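Local coordinates for uncharacterized NTF2-like protein (Cytophaga hutchinsonii ATCC 33406, PDB 3F14), which is of unknown function but has the SnoaL-like, NTF2-like fold, a curved sheet packed on helices that in this family commonly encloses a ligand pocket, at the interface of chains A and B. Coordinates in Å, arbitrary orientation; residue numbers count along the deposited sequence, not the author numbering. Chains: chain A/B, uncharacterized NTF2-like protein.

Contacts 1 and 2 are two patches of one two-fold symmetric sheet-to-sheet interface, and the centres of their C-alpha atoms lie about 16 Å apart. Strand 88-100 serves both: A:Ile96 belongs to contact 1, B:Ser92 and B:Cys94 to contact 2. Contact 1 adds strands 60-68 and 72-82 and the turn joining them; contact 2 adds strand 103-111, the chain end and the loop after strand 29-33. No hydrogen bond or salt bridge crosses either patch, so both rest on van der Waals packing, in contact 1 partly against a carboxamide. Such pairing is common among NTF2-like dimers, although the structure alone does not prove the oligomer in solution.

Contact 1: the interface of chains A and B. Residues chain A 69, 72, 74, 96; chain B 66-68.
B:Ile67 reaches from strand 60-68 of one NTF2-like (SnoaL-like) subunit onto the sheet of the other, where A:Gln72, A:Val74 and A:Ile96 receive it. Its CG1 lies anti to the carbonyl carbon (chi1 -56°) and the chain then runs on extended (chi2 -176°), which carries the delta-methyl away from its own backbone and into chain A. From CB, the CG2 branch turns towards the turn residue A:Asn69, with the amide nitrogen ND2 at 4.0 Å from CG2; the two side chains cross at about a right angle. The other branch passes over one face of the flat carboxamide of A:Gln72, with B:Ile67 CG1 3.6 Å from A:Gln72 NE2 and CD1 on the same side, towards OE1. At the tip, B:Ile67 CD1 meets A:Gln72 OE1 at 3.3 Å and also touches two methyls from neighbouring strands: A:Val74 CG2 at 3.4 Å and A:Ile96 CG2 at the same separation. Both methyl pairs are packed more closely than carbons normally sit, evidence of a snugly fitted tip. An alanine in place of A:Gln72 would probably take away the carboxamide face on which the CG1-CD1 arm of B:Ile67 lies and leave a gap against that arm. Within chain A, the backbone N of A:Gln72 donates to the side-chain oxygen OD1 of A:Asn69 at 2.6 Å, with the donor tilted 26° from the carbonyl plane. This bond ties the A:Asn69 amide group to the start of strand 72-82 and restrains its rotation, while A:Asn69 CB stands 3.7 Å from the backbone O of B:Gln68.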
# COMPACT_ATOMS: atom_id res chain seq x y z
N ASN A 69 9.93 -2.84 -9.24
CA ASN A 69 11.18 -2.25 -9.69
C ASN A 69 12.20 -3.42 -9.66
O ASN A 69 11.79 -4.60 -9.60
CB ASN A 69 11.61 -1.09 -8.78
CG ASN A 69 12.11 -1.59 -7.48
OD1 ASN A 69 12.47 -2.73 -7.42
ND2 ASN A 69 12.08 -0.78 -6.41
N GLN A 72 12.22 -3.91 -5.07
CA GLN A 72 11.01 -3.88 -4.26
C GLN A 72 9.84 -4.17 -5.18
O GLN A 72 9.85 -3.85 -6.35
CB GLN A 72 10.77 -2.52 -3.55
CG GLN A 72 11.76 -2.08 -2.47
CD GLN A 72 11.22 -0.96 -1.55
OE1 GLN A 72 10.32 -1.18 -0.73
NE2 GLN A 72 11.76 0.24 -1.70
N VAL A 74 5.23 -4.42 -5.08
CA VAL A 74 3.99 -4.08 -4.37
C VAL A 74 2.85 -4.86 -5.02
O VAL A 74 2.72 -4.80 -6.25
CB VAL A 74 3.72 -2.57 -4.44
CG1 VAL A 74 2.42 -2.21 -3.72
CG2 VAL A 74 4.94 -1.74 -3.89
N ILE A 96 3.97 -4.91 0.46
CA ILE A 96 5.19 -4.31 -0.09
C ILE A 96 6.39 -5.16 0.31
O ILE A 96 6.61 -5.38 1.52
CB ILE A 96 5.38 -2.87 0.43
CG1 ILE A 96 4.17 -2.02 0.10
CG2 ILE A 96 6.69 -2.25 -0.11
CD1 ILE A 96 4.20 -0.58 0.68
N VAL B 66 9.59 5.18 -0.80
CA VAL B 66 9.10 5.37 -2.13
C VAL B 66 9.52 4.17 -2.99
O VAL B 66 10.69 3.74 -2.95
CB VAL B 66 9.70 6.61 -2.82
CG1 VAL B 66 9.20 6.73 -4.30
CG2 VAL B 66 9.44 7.87 -2.05
N ILE B 67 8.61 3.68 -3.81
CA ILE B 67 8.87 2.66 -4.78
C ILE B 67 8.38 3.14 -6.13
O ILE B 67 7.15 3.27 -6.37
CB ILE B 67 8.11 1.40 -4.45
CG1 ILE B 67 8.45 0.95 -3.04
CG2 ILE B 67 8.37 0.34 -5.48
CD1 ILE B 67 7.81 -0.31 -2.70
N GLN B 68 9.32 3.27 -7.05
CA GLN B 68 9.04 3.88 -8.34
C GLN B 68 9.45 2.97 -9.51
O GLN B 68 10.55 2.40 -9.47
CB GLN B 68 9.83 5.20 -8.41
CG GLN B 68 9.53 6.04 -9.63
CD GLN B 68 10.08 7.48 -9.54
OE1 GLN B 68 10.92 7.81 -8.68
NE2 GLN B 68 9.59 8.34 -10.43

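Contact 2: the interface of chains A and B. Residues chain A 34-35, 110-112; chain B 92, 94, 110-112.
The final strand, 103-111, and the C-terminal residue after it form this part of the two-fold interface, with A:Tyr110 and B:Ile112 packing across it against the partner chain. The ring of A:Tyr110 is sandwiched between two aliphatic groups. Over the centre of one face sits CG1 of A:Ile34, from its own chain, 3.6 Å above the plane; over the centre of the opposite face comes CB of B:Cys94, in a CH-pi contact 3.6 Å from the ring centroid. The near-equal distances from B:Cys94 CB to the six ring carbons confirm that it is centred and not at an edge. The thiol SG of B:Cys94 is anti to the backbone N (chi1 177°), leaving the beta-carbon as the group that meets the ring. A:Ile34 uses its other branch across the interface: its CG2 presses on CB of B:Ser92 at 3.5 Å, a tight carbon pair. Nearer the two-fold axis the isoleucine tails are exchanged. B:Ile112 extends beyond CG1 (chi2 171°) and lays CD1 against the backbone of strand 103-111 in chain A, 3.5 Å from A:Cys111 N and 3.7 Å from A:Tyr110 CA. Its twin A:Ile112 does the same to chain B. Between them the two arms cross obliquely, A:Ile112 CG1 lying 3.8 Å from B:Ile112 CG1, and close by A:Tyr110 CB meets B:Tyr110 CB at 4.0 Å. In the fold, the patch lies where the end of strand 103-111 runs beside strand 88-100, with A:Ile34 and A:Gly35 supplied by the loop between strands 29-33 and 37-40.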
# COMPACT_ATOMS: atom_id res chain seq x y z
N ILE A 34 0.85 -3.33 9.34
CA ILE A 34 0.57 -1.96 9.73
C ILE A 34 -0.66 -1.88 10.63
O ILE A 34 -1.71 -2.43 10.35
CB ILE A 34 0.33 -1.09 8.44
CG1 ILE A 34 1.60 -1.01 7.58
CG2 ILE A 34 -0.17 0.31 8.81
CD1 ILE A 34 2.72 -0.17 8.13
N GLY A 35 -0.50 -1.17 11.76
CA GLY A 35 -1.54 -1.03 12.76
C GLY A 35 -1.72 -2.23 13.67
O GLY A 35 -2.56 -2.21 14.55
N TYR A 110 -0.57 -3.48 4.44
CA TYR A 110 -1.70 -2.60 4.78
C TYR A 110 -2.95 -3.37 4.49
O TYR A 110 -3.22 -3.69 3.34
CB TYR A 110 -1.66 -1.32 3.93
CG TYR A 110 -0.44 -0.47 4.14
CD1 TYR A 110 0.80 -0.80 3.61
CD2 TYR A 110 -0.54 0.75 4.81
CE1 TYR A 110 1.94 0.00 3.83
CE2 TYR A 110 0.56 1.53 5.04
CZ TYR A 110 1.85 1.18 4.55
OH TYR A 110 2.93 1.99 4.78
N CYS A 111 -3.77 -3.63 5.51
CA CYS A 111 -4.95 -4.49 5.39
C CYS A 111 -6.13 -3.75 5.95
O CYS A 111 -6.11 -3.34 7.11
CB CYS A 111 -4.76 -5.81 6.16
SG CYS A 111 -3.27 -6.73 5.75
N ILE A 112 -7.14 -3.57 5.13
CA ILE A 112 -8.34 -2.79 5.47
C ILE A 112 -9.58 -3.63 5.25
O ILE A 112 -9.86 -4.00 4.12
CB ILE A 112 -8.40 -1.48 4.64
CG1 ILE A 112 -7.20 -0.61 5.02
CG2 ILE A 112 -9.70 -0.69 4.87
CD1 ILE A 112 -6.97 0.63 4.14
OXT ILE A 112 -10.36 -3.76 6.21
N SER B 92 -1.30 5.63 9.23
CA SER B 92 -0.28 5.14 8.36
C SER B 92 -0.90 4.99 6.97
O SER B 92 -1.96 4.37 6.84
CB SER B 92 0.20 3.77 8.84
OG SER B 92 0.92 3.88 10.07
N CYS B 94 -0.42 4.32 2.58
CA CYS B 94 0.27 3.87 1.39
C CYS B 94 -0.55 4.40 0.20
O CYS B 94 -1.69 4.01 0.01
CB CYS B 94 0.37 2.35 1.36
SG CYS B 94 1.17 1.76 -0.16
N TYR B 110 -4.40 3.48 0.85
CA TYR B 110 -4.66 2.61 2.00
C TYR B 110 -4.29 3.38 3.23
O TYR B 110 -3.12 3.69 3.43
CB TYR B 110 -3.81 1.33 1.91
CG TYR B 110 -4.10 0.47 0.71
CD1 TYR B 110 -3.65 0.81 -0.57
CD2 TYR B 110 -4.76 -0.75 0.85
CE1 TYR B 110 -3.95 -0.00 -1.68
CE2 TYR B 110 -5.06 -1.52 -0.23
CZ TYR B 110 -4.66 -1.17 -1.55
OH TYR B 110 -4.96 -1.99 -2.61
N CYS B 111 -5.25 3.64 4.12
CA CYS B 111 -5.05 4.50 5.28
C CYS B 111 -5.54 3.76 6.49
O CYS B 111 -6.69 3.36 6.55
CB CYS B 111 -5.83 5.82 5.14
SG CYS B 111 -5.52 6.74 3.63
N ILE B 112 -4.66 3.58 7.45
CA ILE B 112 -4.92 2.81 8.67
C ILE B 112 -4.62 3.64 9.90
O ILE B 112 -3.47 4.02 10.11
CB ILE B 112 -4.09 1.49 8.68
CG1 ILE B 112 -4.55 0.62 7.51
CG2 ILE B 112 -4.24 0.70 9.99
CD1 ILE B 112 -3.69 -0.62 7.22
OXT ILE B 112 -5.53 3.77 10.74